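Local coordinates for protein Pre-mRNA-splicing factor SAD1 (PDB 4MSX) that promotes assembly of newly made U4 snRNA into the U4/U6 snRNP and is required for pre-mRNA splicing, although its ubiquitin-specific-protease fold is catalytically inactive, at residues A[69-74]-A[238-243]; A[74-79]-A[153-158]. All coordinates share one frame; numbering follows the deposited sequence.

Interaction 1 (A[69-74]-A[238-243]); sequences VVREKL and KLFKHH
The short 3-10 turn at 71-73, closed by the backbone bond from Leu74 N to Arg71 O (2.9 Å), brings Arg71 O, with Leu74 O just after it, to Phe240 in an irregular loop between helix 222-234 and strand 243-244. The contact joins the predicted degenerate UBP-type zinc finger to the ubiquitin-specific-protease domain. No direct hydrogen bond crosses it; Phe240 supplies about half of the buried surface. CG of Phe240 stands anti to its carbonyl carbon (chi1 -71°), which sends the ring toward the turn. Arg71 crosses this side chain at about a right angle: its CB sits over one ring face, 4.0 Å from Phe240 CE2, and its CD lies 3.8 Å from Phe240 CZ. The Arg71 chain then bends at chi3, and its guanidinium plane is turned 67° from the ring, an oblique meeting rather than a stack; NH1 is hydrogen-bonded to Ser150 of helix 146-155. Arg71 O approaches Phe240 CD2 at 3.5 Å, while Leu74 O lies near the ring plane, at the edge. The buried Leu74 adds CB, 4.3 Å from Phe240 CE2. The polar link between the segments is a water: it donates to Leu74 O at 2.7 Å and accepts from Lys241 NZ at 2.6 Å.

Interaction 2 (A[74-79]-A[153-158]); sequences LDFDSE and FAAYPT
Phe76 lays its ring against the last turn of helix 146-155, with the methyl of Ala155 over the middle of one face. This is a CH-pi contact: Ala155 CB lies 4.0 Å from the ring centroid and only 10° off the ring normal. Ala154 CB lies 3.8 Å from Phe76 CD2, and Ala154 C meets the ring obliquely; the peptide between the two alanines packs there too, Ala155 N being 3.7 Å from Phe76 CD2. With chi1 at -66°, CG is anti to the carbonyl carbon, and the ring swings toward the helix. With only methyls on the helix side, the backbones approach to 5.6 Å between Phe76 CA and Ala155 CA. A leucine in place of Phe76 has no flat ring face, and the Ala155 methyl would probably be left without its CH-pi partner and the helix end less well covered. A water between the two backbones donates to Ala155 O at 2.7 Å and, weakly, to Phe76 O. Farther out, Phe76 also touches Leu125 and Ile151. The turn that carries Phe76 is bridged by Asp75, whose OD1 accepts from Asp77 N at 2.7 Å. Asp77 OD1 and OD2 tie the loop to the protease domain, the first by a salt bridge to Lys233, the second by accepting from Ser245 N. The bond from Asp77 N to Asp75 OD1 defines an Asx turn, here within the predicted degenerate UBP-type zinc finger, where loop 74-79 packs on the C-terminal end of its helix.

Leu74 ends segment 69-74 and begins 74-79, but touches its partner segment only in interaction 1; interaction 2 is nested inside the chain loop closed by interaction 1, their centres 9 Å apart. Interaction 1, partly buried, spans the zinc-finger region and the protease domain, whereas interaction 2 is a surface contact made within the zinc-finger region. Each centres on one phenylalanine, but Phe240 meets an arginine chain and carbonyl oxygens, and Phe76 meets two alanines. The contacts also touch: Phe240 CE2 packs 3.7 Å from Ala154 CB, and Lys241 NZ forms a 2.6 Å salt bridge with Asp75 OD2. Lys238 adds a cation-pi contact with Phe153, joining the 238-243 loop to the helix end.

Interaction 1 (A[69-74]-A[238-243])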
ATOM      1  N   VAL A  69       8.836 -28.113 -13.105  1.00 37.20           N
ATOM      2  CA  VAL A  69       8.430 -26.757 -12.683  1.00 37.57           C
ATOM      3  C   VAL A  69       9.440 -26.220 -11.688  1.00 33.18           C
ATOM      4  O   VAL A  69       9.925 -26.961 -10.858  1.00 35.66           O
ATOM      5  CB  VAL A  69       6.986 -26.792 -12.122  1.00 35.90           C
ATOM      6  CG1 VAL A  69       6.635 -25.514 -11.378  1.00 33.59           C
ATOM      7  CG2 VAL A  69       6.042 -26.952 -13.266  1.00 32.15           C
ATOM      8  N   VAL A  70       9.807 -24.931 -11.790  1.00 34.64           N
ATOM      9  CA  VAL A  70      10.768 -24.367 -10.852  1.00 33.90           C
ATOM     10  C   VAL A  70      10.127 -23.109 -10.191  1.00 34.82           C
ATOM     11  O   VAL A  70      10.143 -22.012 -10.747  1.00 33.36           O
ATOM     12  CB  VAL A  70      12.132 -23.987 -11.532  1.00 37.07           C
ATOM     13  CG1 VAL A  70      13.154 -23.576 -10.436  1.00 40.50           C
ATOM     14  CG2 VAL A  70      12.697 -25.177 -12.315  1.00 36.27           C
ATOM     15  N   ARG A  71       9.524 -23.298  -9.035  1.00 33.27           N
ATOM     16  CA  ARG A  71       8.785 -22.208  -8.388  1.00 32.81           C
ATOM     17  C   ARG A  71       9.656 -20.984  -8.133  1.00 32.48           C
ATOM     18  O   ARG A  71       9.192 -19.858  -8.272  1.00 38.64           O
ATOM     19  CB  ARG A  71       8.142 -22.718  -7.098  1.00 35.35           C
ATOM     20  CG  ARG A  71       6.946 -23.613  -7.407  1.00 35.58           C
ATOM     21  CD  ARG A  71       6.158 -23.993  -6.166  1.00 34.82           C
ATOM     22  NE  ARG A  71       7.050 -24.629  -5.205  1.00 36.10           N
ATOM     23  CZ  ARG A  71       6.734 -24.854  -3.936  1.00 45.73           C
ATOM     24  NH1 ARG A  71       5.541 -24.495  -3.480  1.00 44.53           N
ATOM     25  NH2 ARG A  71       7.630 -25.396  -3.120  1.00 50.57           N
ATOM     26  N   GLU A  72      10.920 -21.198  -7.783  1.00 34.29           N
ATOM     27  CA  GLU A  72      11.811 -20.101  -7.455  1.00 41.38           C
ATOM     28  C   GLU A  72      11.979 -19.143  -8.639  1.00 44.45           C
ATOM     29  O   GLU A  72      12.432 -18.029  -8.437  1.00 36.61           O
ATOM     30  CB  GLU A  72      13.192 -20.615  -7.016  1.00 43.09           C
ATOM     31  CG  GLU A  72      13.199 -21.437  -5.697  1.00 53.60           C
ATOM     32  CD  GLU A  72      12.623 -22.889  -5.812  1.00 63.91           C
ATOM     33  OE1 GLU A  72      12.361 -23.404  -6.943  1.00 47.54           O
ATOM     34  OE2 GLU A  72      12.427 -23.519  -4.736  1.00 61.89           O
ATOM     35  N   LYS A  73      11.628 -19.554  -9.866  1.00 36.01           N
ATOM     36  CA  LYS A  73      11.834 -18.670 -11.005  1.00 32.52           C
ATOM     37  C   LYS A  73      10.558 -17.896 -11.294  1.00 32.70           C
ATOM     38  O   LYS A  73      10.520 -17.093 -12.204  1.00 33.38           O
ATOM     39  CB  LYS A  73      12.270 -19.496 -12.238  1.00 37.36           C
ATOM     40  CG  LYS A  73      13.747 -19.893 -12.093  1.00 46.35           C
ATOM     41  CD  LYS A  73      14.301 -20.509 -13.362  1.00 69.72           C
ATOM     42  CE  LYS A  73      15.669 -21.125 -13.112  1.00 73.63           C
ATOM     43  NZ  LYS A  73      16.547 -20.211 -12.322  1.00 71.56           N
ATOM     44  N   LEU A  74       9.490 -18.157 -10.543  1.00 27.95           N
ATOM     45  CA  LEU A  74       8.182 -17.609 -10.927  1.00 27.61           C
ATOM     46  C   LEU A  74       7.908 -16.284 -10.181  1.00 41.38           C
ATOM     47  O   LEU A  74       7.789 -16.274  -8.944  1.00 37.77           O
ATOM     48  CB  LEU A  74       7.073 -18.602 -10.587  1.00 30.29           C
ATOM     49  CG  LEU A  74       7.359 -19.983 -11.212  1.00 31.38           C
ATOM     50  CD1 LEU A  74       6.191 -20.892 -10.881  1.00 28.68           C
ATOM     51  CD2 LEU A  74       7.553 -19.795 -12.759  1.00 29.24           C
ATOM     52  N   LYS A 238       1.767 -17.162   1.800  1.00 29.31           N
ATOM     53  CA  LYS A 238       2.538 -18.179   1.051  1.00 31.44           C
ATOM     54  C   LYS A 238       3.424 -17.593  -0.078  1.00 31.57           C
ATOM     55  O   LYS A 238       3.615 -18.213  -1.134  1.00 33.28           O
ATOM     56  CB  LYS A 238       1.538 -19.177   0.436  1.00 34.86           C
ATOM     57  CG  LYS A 238       0.844 -20.034   1.501  1.00 43.62           C
ATOM     58  CD  LYS A 238      -0.575 -20.517   1.078  1.00 45.16           C
ATOM     59  CE  LYS A 238      -0.671 -21.163  -0.278  1.00 55.22           C
ATOM     60  NZ  LYS A 238      -1.980 -21.922  -0.465  1.00 71.14           N
ATOM     61  N   LEU A 239       3.944 -16.393   0.127  1.00 28.70           N
ATOM     62  CA  LEU A 239       4.770 -15.753  -0.904  1.00 30.81           C
ATOM     63  C   LEU A 239       5.979 -16.619  -1.264  1.00 32.38           C
ATOM     64  O   LEU A 239       6.614 -17.169  -0.388  1.00 30.76           O
ATOM     65  CB  LEU A 239       5.305 -14.415  -0.350  1.00 30.47           C
ATOM     66  CG  LEU A 239       4.233 -13.330  -0.166  1.00 30.54           C
ATOM     67  CD1 LEU A 239       4.838 -12.089   0.543  1.00 27.96           C
ATOM     68  CD2 LEU A 239       3.653 -12.941  -1.529  1.00 38.03           C
ATOM     69  N   PHE A 240       6.379 -16.639  -2.536  1.00 29.31           N
ATOM     70  CA  PHE A 240       7.611 -17.348  -2.890  1.00 33.68           C
ATOM     71  C   PHE A 240       8.833 -16.611  -2.391  1.00 38.03           C
ATOM     72  O   PHE A 240       9.797 -17.227  -1.952  1.00 36.25           O
ATOM     73  CB  PHE A 240       7.662 -17.562  -4.403  1.00 33.20           C
ATOM     74  CG  PHE A 240       6.649 -18.594  -4.898  1.00 30.14           C
ATOM     75  CD1 PHE A 240       5.879 -19.333  -3.999  1.00 37.14           C
ATOM     76  CD2 PHE A 240       6.472 -18.810  -6.275  1.00 35.09           C
ATOM     77  CE1 PHE A 240       4.931 -20.282  -4.454  1.00 37.05           C
ATOM     78  CE2 PHE A 240       5.532 -19.753  -6.744  1.00 34.33           C
ATOM     79  CZ  PHE A 240       4.766 -20.489  -5.848  1.00 35.16           C
ATOM     80  N   LYS A 241       8.786 -15.279  -2.441  1.00 29.17           N
ATOM     81  CA  LYS A 241       9.821 -14.478  -1.813  1.00 33.80           C
ATOM     82  C   LYS A 241       9.145 -13.369  -0.995  1.00 30.14           C
ATOM     83  O   LYS A 241       8.112 -12.842  -1.391  1.00 29.86           O
ATOM     84  CB  LYS A 241      10.776 -13.870  -2.847  1.00 39.63           C
ATOM     85  CG  LYS A 241      10.092 -13.045  -3.904  1.00 42.27           C
ATOM     86  CD  LYS A 241      11.089 -12.758  -5.075  1.00 54.92           C
ATOM     87  CE  LYS A 241      10.482 -11.822  -6.127  1.00 55.40           C
ATOM     88  NZ  LYS A 241       9.221 -12.390  -6.740  1.00 59.77           N
ATOM     89  N   HIS A 242       9.763 -13.013   0.114  1.00 30.40           N
ATOM     90  CA  HIS A 242       9.075 -12.236   1.124  1.00 31.60           C
ATOM     91  C   HIS A 242       9.030 -10.701   0.837  1.00 34.81           C
ATOM     92  O   HIS A 242       9.085  -9.895   1.769  1.00 38.46           O
ATOM     93  CB  HIS A 242       9.717 -12.497   2.502  1.00 34.82           C
ATOM     94  CG  HIS A 242      11.094 -11.936   2.629  1.00 46.10           C
ATOM     95  ND1 HIS A 242      11.934 -11.784   1.544  1.00 49.73           N
ATOM     96  CD2 HIS A 242      11.774 -11.460   3.699  1.00 45.77           C
ATOM     97  CE1 HIS A 242      13.078 -11.254   1.943  1.00 53.46           C
ATOM     98  NE2 HIS A 242      13.003 -11.045   3.247  1.00 48.81           N
ATOM     99  N   HIS A 243       8.887 -10.318  -0.421  1.00 32.78           N
ATOM    100  CA  HIS A 243       8.751  -8.901  -0.826  1.00 31.12           C
ATOM    101  C   HIS A 243       8.067  -8.812  -2.172  1.00 33.83           C
ATOM    102  O   HIS A 243       7.945  -9.815  -2.884  1.00 33.93           O
ATOM    103  CB  HIS A 243      10.104  -8.174  -0.904  1.00 33.28           C
ATOM    104  CG  HIS A 243      11.167  -8.933  -1.628  1.00 44.93           C
ATOM    105  ND1 HIS A 243      11.309  -8.896  -2.998  1.00 47.20           N
ATOM    106  CD2 HIS A 243      12.167  -9.716  -1.166  1.00 46.84           C
ATOM    107  CE1 HIS A 243      12.347  -9.635  -3.352  1.00 41.97           C
ATOM    108  NE2 HIS A 243      12.878 -10.151  -2.260  1.00 47.79           N
TER
HETATM  109  O   HOH W   1       8.943 -14.931  -6.936  1.00 50.05           O

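Interaction 2 (A[74-79]-A[153-158])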
ATOM      1  N   LEU A  74       9.490 -18.157 -10.543  1.00 27.95           N
ATOM      2  CA  LEU A  74       8.182 -17.609 -10.927  1.00 27.61           C
ATOM      3  C   LEU A  74       7.908 -16.284 -10.181  1.00 41.38           C
ATOM      4  O   LEU A  74       7.789 -16.274  -8.944  1.00 37.77           O
ATOM      5  CB  LEU A  74       7.073 -18.602 -10.587  1.00 30.29           C
ATOM      6  CG  LEU A  74       7.359 -19.983 -11.212  1.00 31.38           C
ATOM      7  CD1 LEU A  74       6.191 -20.892 -10.881  1.00 28.68           C
ATOM      8  CD2 LEU A  74       7.553 -19.795 -12.759  1.00 29.24           C
ATOM      9  N   ASP A  75       7.745 -15.205 -10.927  1.00 30.94           N
ATOM     10  CA  ASP A  75       7.396 -13.876 -10.313  1.00 32.52           C
ATOM     11  C   ASP A  75       6.193 -13.349 -11.071  1.00 34.20           C
ATOM     12  O   ASP A  75       6.227 -13.215 -12.303  1.00 37.36           O
ATOM     13  CB  ASP A  75       8.567 -12.890 -10.443  1.00 37.98           C
ATOM     14  CG  ASP A  75       8.309 -11.558  -9.700  1.00 56.08           C
ATOM     15  OD1 ASP A  75       7.188 -11.007  -9.798  1.00 44.77           O
ATOM     16  OD2 ASP A  75       9.226 -11.077  -8.988  1.00 59.58           O
ATOM     17  N   PHE A  76       5.084 -13.155 -10.374  1.00 25.90           N
ATOM     18  CA  PHE A  76       3.867 -12.695 -11.034  1.00 25.32           C
ATOM     19  C   PHE A  76       3.590 -11.174 -10.825  1.00 29.38           C
ATOM     20  O   PHE A  76       2.520 -10.671 -11.129  1.00 28.39           O
ATOM     21  CB  PHE A  76       2.715 -13.525 -10.502  1.00 31.69           C
ATOM     22  CG  PHE A  76       2.829 -14.982 -10.909  1.00 32.83           C
ATOM     23  CD1 PHE A  76       2.705 -15.328 -12.253  1.00 33.71           C
ATOM     24  CD2 PHE A  76       3.105 -15.964  -9.968  1.00 29.39           C
ATOM     25  CE1 PHE A  76       2.811 -16.691 -12.658  1.00 33.50           C
ATOM     26  CE2 PHE A  76       3.231 -17.320 -10.337  1.00 32.77           C
ATOM     27  CZ  PHE A  76       3.068 -17.686 -11.685  1.00 26.37           C
ATOM     28  N   ASP A  77       4.580 -10.472 -10.329  1.00 29.96           N
ATOM     29  CA  ASP A  77       4.445  -9.035 -10.172  1.00 34.67           C
ATOM     30  C   ASP A  77       4.860  -8.260 -11.442  1.00 37.97           C
ATOM     31  O   ASP A  77       4.748  -7.042 -11.487  1.00 35.49           O
ATOM     32  CB  ASP A  77       5.329  -8.568  -9.006  1.00 32.09           C
ATOM     33  CG  ASP A  77       4.883  -9.127  -7.688  1.00 35.99           C
ATOM     34  OD1 ASP A  77       3.779  -9.692  -7.647  1.00 37.42           O
ATOM     35  OD2 ASP A  77       5.650  -9.048  -6.710  1.00 34.67           O
ATOM     36  N   SER A  78       5.360  -8.951 -12.453  1.00 33.62           N
ATOM     37  CA  SER A  78       5.896  -8.277 -13.635  1.00 33.65           C
ATOM     38  C   SER A  78       4.778  -7.831 -14.579  1.00 38.51           C
ATOM     39  O   SER A  78       3.640  -8.321 -14.503  1.00 33.29           O
ATOM     40  CB  SER A  78       6.852  -9.222 -14.380  1.00 42.56           C
ATOM     41  OG  SER A  78       8.001  -9.491 -13.578  1.00 47.00           O
ATOM     42  N   GLU A  79       5.110  -6.899 -15.472  1.00 31.41           N
ATOM     43  CA  GLU A  79       4.187  -6.465 -16.499  1.00 34.38           C
ATOM     44  C   GLU A  79       3.817  -7.745 -17.321  1.00 41.64           C
ATOM     45  O   GLU A  79       4.692  -8.497 -17.717  1.00 33.74           O
ATOM     46  CB  GLU A  79       4.876  -5.452 -17.455  1.00 35.77           C
ATOM     47  CG  GLU A  79       3.908  -4.832 -18.447  1.00 38.08           C
ATOM     48  CD  GLU A  79       4.565  -3.810 -19.419  1.00 51.86           C
ATOM     49  OE1 GLU A  79       5.796  -3.540 -19.331  1.00 46.16           O
ATOM     50  OE2 GLU A  79       3.818  -3.284 -20.290  1.00 47.14           O
ATOM     51  N   PHE A 153      -1.978 -19.821  -6.495  1.00 33.33           N
ATOM     52  CA  PHE A 153      -2.137 -18.914  -5.339  1.00 31.31           C
ATOM     53  C   PHE A 153      -1.107 -17.742  -5.416  1.00 37.28           C
ATOM     54  O   PHE A 153      -1.411 -16.599  -5.026  1.00 33.45           O
ATOM     55  CB  PHE A 153      -1.918 -19.672  -4.077  1.00 35.04           C
ATOM     56  CG  PHE A 153      -2.331 -18.913  -2.829  1.00 35.22           C
ATOM     57  CD1 PHE A 153      -1.497 -17.946  -2.278  1.00 30.61           C
ATOM     58  CD2 PHE A 153      -3.545 -19.198  -2.210  1.00 31.32           C
ATOM     59  CE1 PHE A 153      -1.863 -17.266  -1.101  1.00 32.81           C
ATOM     60  CE2 PHE A 153      -3.924 -18.509  -1.011  1.00 31.99           C
ATOM     61  CZ  PHE A 153      -3.072 -17.569  -0.472  1.00 29.80           C
ATOM     62  N   ALA A 154       0.106 -18.025  -5.907  1.00 30.77           N
ATOM     63  CA  ALA A 154       1.122 -16.988  -6.086  1.00 29.37           C
ATOM     64  C   ALA A 154       0.669 -15.936  -7.097  1.00 36.75           C
ATOM     65  O   ALA A 154       1.024 -14.740  -6.973  1.00 32.08           O
ATOM     66  CB  ALA A 154       2.489 -17.616  -6.551  1.00 30.49           C
ATOM     67  N   ALA A 155      -0.088 -16.371  -8.111  1.00 30.87           N
ATOM     68  CA  ALA A 155      -0.621 -15.453  -9.123  1.00 32.30           C
ATOM     69  C   ALA A 155      -1.873 -14.687  -8.649  1.00 33.98           C
ATOM     70  O   ALA A 155      -2.123 -13.553  -9.094  1.00 30.88           O
ATOM     71  CB  ALA A 155      -0.963 -16.230 -10.440  1.00 33.19           C
ATOM     72  N   TYR A 156      -2.658 -15.302  -7.759  1.00 29.98           N
ATOM     73  CA  TYR A 156      -3.918 -14.723  -7.353  1.00 30.52           C
ATOM     74  C   TYR A 156      -4.334 -15.294  -5.975  1.00 36.05           C
ATOM     75  O   TYR A 156      -5.043 -16.249  -5.910  1.00 31.14           O
ATOM     76  CB  TYR A 156      -4.967 -15.020  -8.429  1.00 30.86           C
ATOM     77  CG  TYR A 156      -6.277 -14.343  -8.175  1.00 39.42           C
ATOM     78  CD1 TYR A 156      -6.471 -13.031  -8.585  1.00 41.29           C
ATOM     79  CD2 TYR A 156      -7.322 -14.989  -7.513  1.00 41.53           C
ATOM     80  CE1 TYR A 156      -7.651 -12.359  -8.362  1.00 37.48           C
ATOM     81  CE2 TYR A 156      -8.542 -14.301  -7.267  1.00 45.72           C
ATOM     82  CZ  TYR A 156      -8.673 -12.969  -7.682  1.00 41.16           C
ATOM     83  OH  TYR A 156      -9.831 -12.240  -7.513  1.00 38.29           O
ATOM     84  N   PRO A 157      -3.793 -14.749  -4.876  1.00 30.65           N
ATOM     85  CA  PRO A 157      -4.067 -15.264  -3.533  1.00 30.56           C
ATOM     86  C   PRO A 157      -5.566 -15.255  -3.259  1.00 30.11           C
ATOM     87  O   PRO A 157      -6.256 -14.346  -3.716  1.00 31.80           O
ATOM     88  CB  PRO A 157      -3.330 -14.278  -2.604  1.00 29.51           C
ATOM     89  CG  PRO A 157      -2.179 -13.773  -3.479  1.00 25.56           C
ATOM     90  CD  PRO A 157      -2.823 -13.647  -4.854  1.00 24.96           C
ATOM     91  N   THR A 158      -6.041 -16.289  -2.562  1.00 27.84           N
ATOM     92  CA  THR A 158      -7.460 -16.438  -2.252  1.00 30.47           C
ATOM     93  C   THR A 158      -7.600 -16.631  -0.747  1.00 33.22           C
ATOM     94  O   THR A 158      -6.682 -17.114  -0.075  1.00 33.37           O
ATOM     95  CB  THR A 158      -8.101 -17.662  -2.973  1.00 45.38           C
ATOM     96  OG1 THR A 158      -7.247 -18.800  -2.808  1.00 41.60           O
ATOM     97  CG2 THR A 158      -8.303 -17.375  -4.472  1.00 37.83           C
TER
HETATM   98  O   HOH W   2      -0.499 -11.853 -10.412  1.00 34.36           O